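Local structure of putative phosphosugar isomerase (Silicibacter pomeroyi DSS-3, 3FJ1) at residues A[196-201]-A[283-288]; A[203-208]-A[253-258]; A[215-220]-A[235-240]; A[229-234]-A[318-323]; A[273-278]-A[290-295]. The protein is of unproven function but, with its two SIS domains, probably binds phosphosugars and may act as an isomerase or aminotransferase on them. One frame throughout, in Å; residues are numbered along the deposited sequence.

All five contacts lie in the second half of the chain, around the parallel sheet ordered 235-239, 208-212, 257-259, 284-286, 295-296. Contacts 1 and 2, centres about 10 Å apart, share helix 196-204 and are joined by strands 257-259 and 284-286, neighbours in the sheet. The centre of contact 5 lies about 11 Å from that of contact 1, and pairing of Arg295 with strand 284-286 ties the two. Contacts 3 and 4 use the two ends of helix 217-231 and both touch the second subunit. Contact 4, whose segment 318-323 comes last in sequence, crosses contacts 1, 2 and 3 along the chain, and helix 308-326 packs on both helix 217-231 and helix 196-204, bringing parts distant in sequence together.

Contact 1: A[196-201]-A[283-288]; sequences PEMRVA and TVFATT
Phe285 holds CG anti to its own carbonyl carbon (chi1 -57°), which carries the ring from strand 284-286 to helix 196-204. Met198, a selenomethionine, sets out with CG anti to the backbone N (chi1 171°) and then bends at chi2 and chi3, bringing SE and CE against that ring. The result is an oblique Met-aromatic contact, with Met198 SE 4.6 Å from the Phe285 ring centroid and 39° off the ring normal. CA of Met198 lies over one face, offset toward the rim. Glu197 has CG in the crowded position between its backbone N and carbonyl carbon, and this methylene comes within 3.4 Å of Phe285 CE2.

Here a helix running roughly antiparallel to a strand packs on the parallel sheet of an SIS domain, the two short axes passing 10.1 Å apart. One turn on from Glu197, Ala201 CB is 4.0 Å from Phe285 CE1 and 4.2 Å from Thr283 CG2. An alanine at Phe285 would remove the ring on which Glu197, Met198 and Ala201 converge, and would probably loosen the helix on the sheet. Phe285 also touches Leu297 and Arg295, while Met198 reaches Met319 of helix 308-326.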
# COMPACT_ATOMS: atom_id res chain seq x y z
N PRO A 196 15.44 25.59 -3.30
CA PRO A 196 16.65 25.78 -2.45
C PRO A 196 16.39 25.80 -0.93
O PRO A 196 17.20 25.28 -0.17
CB PRO A 196 17.23 27.12 -2.93
CG PRO A 196 16.16 27.78 -3.72
CD PRO A 196 15.27 26.69 -4.28
N GLU A 197 15.28 26.40 -0.53
CA GLU A 197 14.89 26.46 0.88
C GLU A 197 14.68 25.05 1.46
O GLU A 197 15.03 24.81 2.61
CB GLU A 197 13.65 27.34 1.06
CG GLU A 197 12.36 26.84 0.35
CD GLU A 197 12.37 26.94 -1.20
OE1 GLU A 197 13.33 27.44 -1.82
OE2 GLU A 197 11.43 26.54 -1.81
N MSE A 198 14.13 24.11 0.67
CA MSE A 198 13.98 22.74 1.13
C MSE A 198 15.35 22.06 1.25
O MSE A 198 15.59 21.31 2.16
CB MSE A 198 13.09 21.93 0.17
CG MSE A 198 13.07 20.44 0.45
SE MSE A 198 12.15 20.03 2.11
CE MSE A 198 10.41 20.49 1.44
N ARG A 199 16.24 22.33 0.30
CA ARG A 199 17.56 21.70 0.31
C ARG A 199 18.32 22.11 1.60
O ARG A 199 18.95 21.28 2.25
CB ARG A 199 18.35 22.03 -0.96
CG ARG A 199 17.58 21.78 -2.25
CD ARG A 199 18.45 21.61 -3.48
NE ARG A 199 19.46 22.66 -3.68
CZ ARG A 199 19.30 23.77 -4.39
NH1 ARG A 199 18.17 24.07 -4.97
NH2 ARG A 199 20.31 24.62 -4.50
N VAL A 200 18.25 23.39 1.96
CA VAL A 200 18.84 23.85 3.23
C VAL A 200 18.21 23.12 4.44
O VAL A 200 18.93 22.70 5.35
CB VAL A 200 18.71 25.39 3.39
CG1 VAL A 200 19.17 25.83 4.76
CG2 VAL A 200 19.49 26.07 2.28
N ALA A 201 16.88 22.98 4.45
CA ALA A 201 16.17 22.33 5.56
C ALA A 201 16.58 20.88 5.69
O ALA A 201 16.80 20.40 6.80
CB ALA A 201 14.65 22.39 5.42
N THR A 283 8.85 22.33 10.37
CA THR A 283 9.28 22.92 9.12
C THR A 283 8.49 22.27 8.01
O THR A 283 8.70 21.10 7.70
CB THR A 283 10.76 22.66 8.90
OG1 THR A 283 11.47 23.25 10.00
CG2 THR A 283 11.21 23.28 7.60
N VAL A 284 7.54 23.02 7.44
CA VAL A 284 6.63 22.50 6.44
C VAL A 284 6.57 23.37 5.19
O VAL A 284 6.53 24.61 5.27
CB VAL A 284 5.20 22.37 7.03
CG1 VAL A 284 4.29 21.61 6.04
CG2 VAL A 284 5.24 21.71 8.39
N PHE A 285 6.60 22.70 4.04
CA PHE A 285 6.52 23.31 2.71
C PHE A 285 5.37 22.64 1.97
O PHE A 285 5.07 21.46 2.19
CB PHE A 285 7.82 23.05 1.95
CG PHE A 285 9.08 23.55 2.64
CD1 PHE A 285 9.75 22.76 3.59
CD2 PHE A 285 9.60 24.79 2.32
CE1 PHE A 285 10.90 23.23 4.20
CE2 PHE A 285 10.74 25.24 2.91
CZ PHE A 285 11.40 24.45 3.85
N ALA A 286 4.70 23.37 1.07
CA ALA A 286 3.60 22.74 0.30
C ALA A 286 3.48 23.37 -1.06
O ALA A 286 3.73 24.56 -1.19
CB ALA A 286 2.29 22.80 1.06
N THR A 287 3.09 22.59 -2.07
CA THR A 287 3.01 23.04 -3.48
C THR A 287 1.66 23.69 -3.78
O THR A 287 0.95 23.26 -4.68
CB THR A 287 3.25 21.88 -4.48
OG1 THR A 287 2.19 20.91 -4.35
CG2 THR A 287 4.62 21.12 -4.22
N THR A 288 1.33 24.72 -3.03
CA THR A 288 0.06 25.41 -3.18
C THR A 288 0.15 26.79 -2.52
O THR A 288 0.78 26.96 -1.48
CB THR A 288 -1.11 24.62 -2.57
OG1 THR A 288 -2.26 25.47 -2.48
CG2 THR A 288 -0.76 24.09 -1.18

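Contact 2: A[203-208]-A[253-258]; sequences GARPSL and EGFPVL
Arg205 begins its course across this contact at CB, 3.8 Å from Phe255 CD1. With CG anti to the carbonyl carbon and further bends at chi2 and chi3, the chain curls round the carbonyl of Gly254, so that Arg205 CG passes 3.5 Å from Gly254 O. NE then donates to the same oxygen: Arg205 NE to Gly254 O is 3.1 Å with an N-H...O angle of 164°, the nitrogen standing above the carbonyl plane. At the tip, Arg205 NH2 reaches Glu253 O at 3.2 Å along a more bent line (141°), this time in the plane of the carbonyl. Both oxygens meet the guanidinium at its edge, in its plane, so two successive carbonyls fix the rotation of the group, and the cation would probably be stabilised by the carbonyl dipoles at the end of helix 250-253. Phe255 CE1 lies over one guanidinium face.

The Phe255 ring is itself sandwiched. Ser207 CB sits over its centre, 3.5 Å from the centroid, in a CH-pi contact, while Glu253 O lies above the opposite face, toward the rim. Beyond it Pro256 CD packs 3.2 Å from Ser207 O, and Leu208 CD1 is 4.3 Å from Pro256 CB.

Pro256 continues onto Met198, Ala201 and Ile202 of helix 196-204, Leu208 and Leu258 both touch Phe316 of helix 308-326, and the two segments lead into the adjacent parallel strands 208-212 and 257-259.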
# COMPACT_ATOMS: atom_id res chain seq x y z
N GLY A 203 19.38 19.54 4.45
CA GLY A 203 20.78 19.52 4.85
C GLY A 203 20.94 19.67 6.36
O GLY A 203 21.81 19.06 6.96
N ALA A 204 20.11 20.51 6.97
CA ALA A 204 20.13 20.70 8.43
C ALA A 204 19.60 19.50 9.20
O ALA A 204 20.10 19.20 10.28
CB ALA A 204 19.34 21.93 8.80
N ARG A 205 18.58 18.84 8.65
CA ARG A 205 17.87 17.73 9.31
C ARG A 205 17.59 16.70 8.23
O ARG A 205 16.53 16.71 7.62
CB ARG A 205 16.57 18.25 9.93
CG ARG A 205 16.75 19.30 11.05
CD ARG A 205 17.42 18.72 12.30
NE ARG A 205 16.56 17.73 12.93
CZ ARG A 205 16.89 16.92 13.92
NH1 ARG A 205 18.11 16.92 14.44
NH2 ARG A 205 15.97 16.09 14.39
N PRO A 206 18.58 15.81 7.97
CA PRO A 206 18.57 14.96 6.78
C PRO A 206 17.67 13.72 6.72
O PRO A 206 18.14 12.62 6.55
CB PRO A 206 20.07 14.63 6.60
CG PRO A 206 20.64 14.67 7.92
CD PRO A 206 19.82 15.66 8.75
N SER A 207 16.37 13.94 6.84
CA SER A 207 15.33 12.93 6.58
C SER A 207 14.15 13.73 6.07
O SER A 207 14.09 14.95 6.27
CB SER A 207 14.92 12.17 7.83
OG SER A 207 15.89 11.22 8.13
N LEU A 208 13.16 13.06 5.49
CA LEU A 208 12.08 13.79 4.88
C LEU A 208 10.74 13.11 5.03
O LEU A 208 10.65 11.91 4.84
CB LEU A 208 12.38 13.96 3.40
CG LEU A 208 11.32 14.64 2.53
CD1 LEU A 208 11.22 16.13 2.91
CD2 LEU A 208 11.60 14.43 1.05
N GLU A 253 9.69 14.49 15.49
CA GLU A 253 10.82 14.00 14.72
C GLU A 253 11.76 15.12 14.29
O GLU A 253 12.96 14.90 14.14
CB GLU A 253 10.33 13.23 13.50
CG GLU A 253 9.87 11.83 13.80
CD GLU A 253 11.04 10.92 14.08
OE1 GLU A 253 11.77 10.56 13.13
OE2 GLU A 253 11.25 10.58 15.26
N GLY A 254 11.21 16.31 14.08
CA GLY A 254 12.01 17.47 13.69
C GLY A 254 12.58 17.45 12.28
O GLY A 254 13.61 18.06 12.03
N PHE A 255 11.92 16.74 11.35
CA PHE A 255 12.36 16.72 9.97
C PHE A 255 11.42 17.52 9.06
O PHE A 255 10.23 17.70 9.40
CB PHE A 255 12.51 15.29 9.47
CG PHE A 255 13.53 14.50 10.24
CD1 PHE A 255 14.88 14.86 10.18
CD2 PHE A 255 13.16 13.43 11.02
CE1 PHE A 255 15.83 14.15 10.89
CE2 PHE A 255 14.10 12.70 11.74
CZ PHE A 255 15.44 13.07 11.69
N PRO A 256 11.94 18.00 7.91
CA PRO A 256 11.11 18.78 7.01
C PRO A 256 9.95 17.95 6.43
O PRO A 256 10.08 16.73 6.19
CB PRO A 256 12.06 19.19 5.87
CG PRO A 256 13.42 18.95 6.36
CD PRO A 256 13.32 17.88 7.40
N VAL A 257 8.84 18.64 6.19
CA VAL A 257 7.63 18.03 5.66
C VAL A 257 7.32 18.69 4.33
O VAL A 257 7.36 19.91 4.21
CB VAL A 257 6.47 18.22 6.65
CG1 VAL A 257 5.17 17.62 6.11
CG2 VAL A 257 6.82 17.64 8.03
N LEU A 258 7.03 17.88 3.31
CA LEU A 258 6.71 18.39 1.99
C LEU A 258 5.32 17.93 1.59
O LEU A 258 5.09 16.73 1.38
CB LEU A 258 7.74 17.85 1.00
CG LEU A 258 7.91 18.53 -0.35
CD1 LEU A 258 8.95 17.76 -1.17
CD2 LEU A 258 6.63 18.80 -1.14

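Contact 3: A[215-220]-A[235-240]; sequences TSLAVS and AESYSS
Ser220 and Ser237 point at each other tip to tip. Each has OG anti to its own backbone N (chi1 -178° and 179°), and the two hydroxyls meet at 2.8 Å, Ser220 OG donating to Ser237 OG. Ser237 OG is in turn hydrogen-bonded to Asn221 OD1, so the hydroxyls form a short relay that ends on an amide oxygen, with Ser237 serving both as acceptor and as donor. The carbonyl oxygen of Ser220 is taken up elsewhere, by Thr210 OG1.

Alongside this polar pair, Leu217 lies against the strand backbone. Its CG is anti to the backbone N, and the CD1 branch comes to 3.6 Å from Tyr238 O and 3.7 Å from Ser239 N, resting on the peptide link between these residues. The other branch, Leu217 CD2, is 4.3 Å from Ser239 CB.

Alternation along the strand turns the CA-CB bonds of Glu236 and Tyr238 away from the helix. There Tyr238 OH donates to Glu236 OE1, which is met nearly along its C-O axis at a very short 2.4 Å. Glu236 OE2 has His234 NE2 as a second partner.

The segments belong to a beta-alpha-beta crossover, strand 208-212, helix 217-231 and strand 235-239; this last strand is outermost in its sheet within the chain, and its Glu236 packs on His234 of the second subunit.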
# COMPACT_ATOMS: atom_id res chain seq x y z
N THR A 215 -5.22 11.89 -5.23
CA THR A 215 -4.32 11.54 -6.36
C THR A 215 -2.85 11.79 -6.05
O THR A 215 -1.98 10.92 -6.35
CB THR A 215 -4.75 12.24 -7.65
OG1 THR A 215 -6.16 12.06 -7.86
CG2 THR A 215 -3.97 11.75 -8.90
N SER A 216 -2.55 12.91 -5.38
CA SER A 216 -1.16 13.31 -5.14
C SER A 216 -0.44 12.39 -4.15
O SER A 216 0.78 12.45 -4.01
CB SER A 216 -1.11 14.76 -4.67
OG SER A 216 -1.57 14.87 -3.33
N LEU A 217 -1.20 11.57 -3.42
CA LEU A 217 -0.57 10.57 -2.56
C LEU A 217 0.34 9.64 -3.35
O LEU A 217 1.34 9.19 -2.82
CB LEU A 217 -1.61 9.74 -1.79
CG LEU A 217 -1.06 8.83 -0.68
CD1 LEU A 217 -0.17 9.51 0.36
CD2 LEU A 217 -2.28 8.16 0.00
N ALA A 218 0.03 9.41 -4.62
CA ALA A 218 0.85 8.51 -5.46
C ALA A 218 2.23 9.11 -5.70
O ALA A 218 3.25 8.42 -5.61
CB ALA A 218 0.12 8.20 -6.81
N VAL A 219 2.30 10.41 -6.00
CA VAL A 219 3.60 11.08 -6.20
C VAL A 219 4.27 11.34 -4.83
O VAL A 219 5.49 11.36 -4.76
CB VAL A 219 3.53 12.41 -7.08
CG1 VAL A 219 3.05 12.10 -8.53
CG2 VAL A 219 2.72 13.49 -6.40
N SER A 220 3.52 11.52 -3.74
CA SER A 220 4.11 11.61 -2.41
C SER A 220 4.85 10.28 -2.10
O SER A 220 5.97 10.27 -1.57
CB SER A 220 3.02 11.90 -1.36
OG SER A 220 3.60 12.03 -0.07
N ALA A 235 13.14 8.57 4.18
CA ALA A 235 11.93 9.32 3.90
C ALA A 235 10.71 8.45 4.12
O ALA A 235 10.77 7.21 4.00
CB ALA A 235 11.94 9.86 2.47
N GLU A 236 9.58 9.09 4.43
CA GLU A 236 8.30 8.39 4.62
C GLU A 236 7.17 9.23 4.05
O GLU A 236 7.15 10.45 4.28
CB GLU A 236 8.01 8.12 6.10
CG GLU A 236 8.94 7.15 6.79
CD GLU A 236 8.70 7.07 8.30
OE1 GLU A 236 7.54 7.24 8.75
OE2 GLU A 236 9.66 6.84 9.04
N SER A 237 6.27 8.59 3.32
CA SER A 237 5.10 9.22 2.74
C SER A 237 3.81 8.92 3.53
O SER A 237 3.54 7.77 3.90
CB SER A 237 4.90 8.74 1.30
OG SER A 237 3.76 9.36 0.76
N TYR A 238 2.99 9.94 3.71
CA TYR A 238 1.75 9.78 4.44
C TYR A 238 0.62 10.50 3.77
O TYR A 238 0.84 11.53 3.12
CB TYR A 238 1.86 10.43 5.82
CG TYR A 238 2.81 9.76 6.78
CD1 TYR A 238 4.15 10.14 6.86
CD2 TYR A 238 2.35 8.78 7.63
CE1 TYR A 238 5.02 9.52 7.76
CE2 TYR A 238 3.19 8.18 8.51
CZ TYR A 238 4.52 8.53 8.56
OH TYR A 238 5.31 7.86 9.50
N SER A 239 -0.60 9.97 3.96
CA SER A 239 -1.76 10.77 3.67
C SER A 239 -1.76 11.91 4.70
O SER A 239 -1.56 11.68 5.89
CB SER A 239 -3.06 9.96 3.82
OG SER A 239 -4.21 10.79 3.66
N SER A 240 -2.10 13.12 4.25
CA SER A 240 -2.21 14.28 5.14
C SER A 240 -3.39 14.08 6.13
O SER A 240 -3.42 14.66 7.22
CB SER A 240 -2.40 15.53 4.28
OG SER A 240 -3.53 15.42 3.43

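Contact 4: A[229-234]-A[318-323]; sequences ETCQLH and SMVEAF
Here the C-terminal end of helix 217-231, with the turn after it, packs on helix 308-326, two of the helices that flank the parallel sheet of the SIS domain. Apolar contacts carry most of the joint. Val320 has CG1 anti to its backbone N, and this branch meets Cys231 SG at 3.7 Å. Further along, Leu233 CD1 approaches Phe323 CE2 at 3.8 Å, the two side chains crossing obliquely.

Cys231 and Phe323 make a sulfur-aromatic contact. Cys231 SG is 5.1 Å from the centroid of the Phe323 ring and 81° off the ring normal, hence at the edge, where CD2 is the nearest ring atom. Leu233 CD1 also comes in near the ring plane, so both partners press on the rim of Phe323, and neither lies over a face.

Among the polar groups, Gln232 leaves the helix with positive phi, and its side-chain amide folds back: Gln232 NE2 donates to Glu229 O at 3.1 Å from above the carbonyl plane, and also reaches Pro247 O of the second subunit. The buried hydroxyl of Thr230 occupies the crowded position between backbone N and carbonyl carbon and is hydrogen-bonded to Lys226 O, one turn back in the helix. Packing against it is tight, with Thr230 OG1 just 3.1 Å from the Val320 CG1 methyl.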
# COMPACT_ATOMS: atom_id res chain seq x y z
N GLU A 229 16.30 6.11 -2.52
CA GLU A 229 17.04 5.47 -3.58
C GLU A 229 18.27 6.28 -3.96
O GLU A 229 19.38 5.76 -4.11
CB GLU A 229 16.15 5.43 -4.82
CG GLU A 229 16.57 4.45 -5.91
CD GLU A 229 15.66 3.21 -5.90
OE1 GLU A 229 14.44 3.31 -6.29
OE2 GLU A 229 16.16 2.15 -5.49
N THR A 230 18.06 7.58 -4.16
CA THR A 230 19.12 8.45 -4.70
C THR A 230 20.05 9.05 -3.64
O THR A 230 21.25 9.21 -3.90
CB THR A 230 18.51 9.55 -5.60
OG1 THR A 230 17.68 10.41 -4.83
CG2 THR A 230 17.73 8.95 -6.79
N CYS A 231 19.54 9.33 -2.45
CA CYS A 231 20.35 9.99 -1.42
C CYS A 231 20.75 9.11 -0.26
O CYS A 231 21.55 9.52 0.56
CB CYS A 231 19.60 11.21 -0.88
SG CYS A 231 19.31 12.44 -2.14
N GLN A 232 20.16 7.92 -0.17
CA GLN A 232 20.43 7.01 0.93
C GLN A 232 20.14 7.67 2.28
O GLN A 232 20.90 7.52 3.25
CB GLN A 232 21.86 6.45 0.84
CG GLN A 232 22.11 5.66 -0.45
CD GLN A 232 21.25 4.38 -0.54
OE1 GLN A 232 21.29 3.52 0.35
NE2 GLN A 232 20.48 4.25 -1.64
N LEU A 233 19.05 8.44 2.32
CA LEU A 233 18.56 9.09 3.52
C LEU A 233 17.12 8.63 3.67
O LEU A 233 16.48 8.31 2.68
CB LEU A 233 18.64 10.62 3.43
CG LEU A 233 20.04 11.24 3.41
CD1 LEU A 233 19.92 12.69 3.00
CD2 LEU A 233 20.75 11.11 4.75
N HIS A 234 16.62 8.65 4.89
CA HIS A 234 15.30 8.14 5.16
C HIS A 234 14.21 9.11 4.74
O HIS A 234 14.37 10.32 4.90
CB HIS A 234 15.16 7.83 6.65
CG HIS A 234 13.86 7.18 7.01
ND1 HIS A 234 13.46 5.98 6.44
CD2 HIS A 234 12.88 7.55 7.86
CE1 HIS A 234 12.28 5.65 6.94
NE2 HIS A 234 11.90 6.59 7.80
N SER A 318 14.09 17.32 -9.45
CA SER A 318 15.03 18.42 -9.64
C SER A 318 15.61 18.88 -8.29
O SER A 318 16.81 19.05 -8.18
CB SER A 318 14.33 19.56 -10.39
OG SER A 318 15.21 20.67 -10.54
N MSE A 319 14.77 19.05 -7.28
CA MSE A 319 15.25 19.40 -5.92
C MSE A 319 16.24 18.34 -5.38
O MSE A 319 17.36 18.68 -4.93
CB MSE A 319 14.08 19.59 -4.96
CG MSE A 319 14.44 20.05 -3.55
SE MSE A 319 15.06 18.59 -2.40
CE MSE A 319 13.31 17.75 -2.09
N VAL A 320 15.85 17.06 -5.51
CA VAL A 320 16.69 15.95 -5.01
C VAL A 320 18.04 15.90 -5.74
O VAL A 320 19.09 15.75 -5.11
CB VAL A 320 15.95 14.60 -5.10
CG1 VAL A 320 16.89 13.39 -4.84
CG2 VAL A 320 14.74 14.58 -4.11
N GLU A 321 18.04 16.06 -7.05
CA GLU A 321 19.31 16.03 -7.79
C GLU A 321 20.20 17.18 -7.34
O GLU A 321 21.42 17.00 -7.16
CB GLU A 321 19.05 16.05 -9.30
CG GLU A 321 20.29 15.78 -10.15
CD GLU A 321 21.27 16.93 -10.26
OE1 GLU A 321 20.87 18.14 -10.22
OE2 GLU A 321 22.48 16.61 -10.44
N ALA A 322 19.63 18.38 -7.18
CA ALA A 322 20.42 19.53 -6.75
C ALA A 322 20.96 19.29 -5.33
O ALA A 322 22.09 19.64 -5.03
CB ALA A 322 19.58 20.81 -6.79
N PHE A 323 20.12 18.74 -4.46
CA PHE A 323 20.51 18.43 -3.08
C PHE A 323 21.71 17.50 -3.04
O PHE A 323 22.70 17.73 -2.30
CB PHE A 323 19.33 17.79 -2.35
CG PHE A 323 19.67 17.32 -0.97
CD1 PHE A 323 19.78 18.23 0.07
CD2 PHE A 323 19.92 15.99 -0.71
CE1 PHE A 323 20.13 17.79 1.37
CE2 PHE A 323 20.28 15.56 0.60
CZ PHE A 323 20.36 16.46 1.61

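Contact 5: A[273-278]-A[290-295]; sequences IADQIA and RVTRAR
Asp275 OD1 is gripped by two backbone N-H groups in succession. Ala294 N donates to Asp275 OD1 at 2.8 Å along a nearly straight line (163°), on the anti lone pair of that oxygen, while Arg293 N reaches the same oxygen at 2.9 Å from well above the carboxylate plane. Asp275 OD2 accepts from Thr292 N at 2.9 Å on its syn lone pair, almost linearly (171°). The hydroxyl Thr292 OG1 adds a weak bond to Asp275 OD2 at 3.3 Å, and a water donates both to OD2 and to Arg290 O.

Three consecutive amides thus wrap round one carboxylate and pin the loop between strands 284-286 and 295-296 to helix 267-279. The methyl groups of two alanines complete the contact: Ala274 CB lies 3.9 Å from Val291 CG1, and Ala278 CB is 3.5 Å from Arg293 CG. An alanine at Asp275 would take away every one of these acceptors and would probably leave the loop poorly anchored to the helix.

With three backbone N-H donors turned on it, and perhaps a little help from Arg293, whose NE is 6.1 Å from Asp275 OD1, the carboxylate is likely to stay ionised and to have a lowered pKa.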
# COMPACT_ATOMS: atom_id res chain seq x y z
N ILE A 273 -3.96 20.83 6.63
CA ILE A 273 -3.09 19.99 7.48
C ILE A 273 -1.65 20.52 7.47
O ILE A 273 -1.00 20.51 8.50
CB ILE A 273 -3.13 18.52 7.05
CG1 ILE A 273 -4.52 17.94 7.32
CG2 ILE A 273 -2.00 17.71 7.76
CD1 ILE A 273 -4.85 17.75 8.79
N ALA A 274 -1.18 21.00 6.32
CA ALA A 274 0.18 21.52 6.20
C ALA A 274 0.31 22.68 7.19
O ALA A 274 1.28 22.78 7.95
CB ALA A 274 0.46 21.96 4.76
N ASP A 275 -0.69 23.56 7.20
CA ASP A 275 -0.68 24.68 8.12
C ASP A 275 -0.75 24.26 9.60
O ASP A 275 -0.06 24.86 10.41
CB ASP A 275 -1.80 25.68 7.77
CG ASP A 275 -1.45 26.56 6.58
OD1 ASP A 275 -0.27 26.66 6.20
OD2 ASP A 275 -2.36 27.21 6.02
N GLN A 276 -1.55 23.23 9.92
CA GLN A 276 -1.70 22.74 11.30
C GLN A 276 -0.37 22.22 11.83
O GLN A 276 0.01 22.48 13.00
CB GLN A 276 -2.74 21.61 11.38
CG GLN A 276 -4.19 22.06 11.32
CD GLN A 276 -5.15 20.89 11.34
OE1 GLN A 276 -4.90 19.87 12.01
NE2 GLN A 276 -6.25 20.99 10.58
N ILE A 277 0.34 21.51 10.95
CA ILE A 277 1.65 20.97 11.26
C ILE A 277 2.64 22.13 11.51
O ILE A 277 3.37 22.15 12.53
CB ILE A 277 2.14 20.00 10.17
CG1 ILE A 277 1.22 18.77 10.08
CG2 ILE A 277 3.59 19.58 10.45
CD1 ILE A 277 1.46 17.94 8.85
N ALA A 278 2.65 23.13 10.61
CA ALA A 278 3.50 24.32 10.76
C ALA A 278 3.18 25.10 12.04
O ALA A 278 4.08 25.67 12.67
CB ALA A 278 3.35 25.24 9.52
N ARG A 290 -2.39 28.11 -1.25
CA ARG A 290 -3.42 28.11 -0.20
C ARG A 290 -2.91 28.05 1.23
O ARG A 290 -3.67 28.34 2.14
CB ARG A 290 -4.39 26.95 -0.40
CG ARG A 290 -5.13 26.99 -1.69
CD ARG A 290 -6.21 25.96 -1.65
NE ARG A 290 -7.32 26.47 -0.87
CZ ARG A 290 -8.54 26.73 -1.34
NH1 ARG A 290 -8.88 26.43 -2.60
NH2 ARG A 290 -9.44 27.23 -0.52
N VAL A 291 -1.66 27.65 1.44
CA VAL A 291 -1.10 27.62 2.79
C VAL A 291 -0.78 29.05 3.24
O VAL A 291 -0.27 29.86 2.45
CB VAL A 291 0.17 26.76 2.91
CG1 VAL A 291 -0.20 25.26 2.78
CG2 VAL A 291 1.21 27.18 1.91
N THR A 292 -1.05 29.32 4.51
CA THR A 292 -0.86 30.63 5.10
C THR A 292 0.23 30.62 6.19
O THR A 292 0.72 31.68 6.57
CB THR A 292 -2.19 31.13 5.67
OG1 THR A 292 -2.53 30.41 6.85
CG2 THR A 292 -3.30 30.89 4.64
N ARG A 293 0.60 29.42 6.66
CA ARG A 293 1.62 29.22 7.69
C ARG A 293 2.79 28.42 7.07
O ARG A 293 3.95 28.81 7.12
CB ARG A 293 0.98 28.44 8.84
CG ARG A 293 1.80 28.32 10.12
CD ARG A 293 1.45 29.41 11.12
NE ARG A 293 0.16 29.16 11.78
CZ ARG A 293 -0.38 29.96 12.69
NH1 ARG A 293 0.24 31.07 13.06
NH2 ARG A 293 -1.55 29.65 13.24
N ALA A 294 2.48 27.25 6.51
CA ALA A 294 3.49 26.44 5.82
C ALA A 294 4.05 27.29 4.66
O ALA A 294 3.36 28.19 4.15
CB ALA A 294 2.86 25.12 5.28
N ARG A 295 5.29 27.03 4.27
CA ARG A 295 5.93 27.80 3.21
C ARG A 295 5.41 27.35 1.86
O ARG A 295 5.21 26.15 1.66
CB ARG A 295 7.46 27.64 3.29
CG ARG A 295 8.04 28.17 4.61
CD ARG A 295 9.56 28.14 4.65
NE ARG A 295 10.21 29.03 3.67
CZ ARG A 295 11.54 29.15 3.54
NH1 ARG A 295 12.36 28.43 4.31
NH2 ARG A 295 12.04 29.99 2.62
O HOH W 1 -4.97 26.55 4.16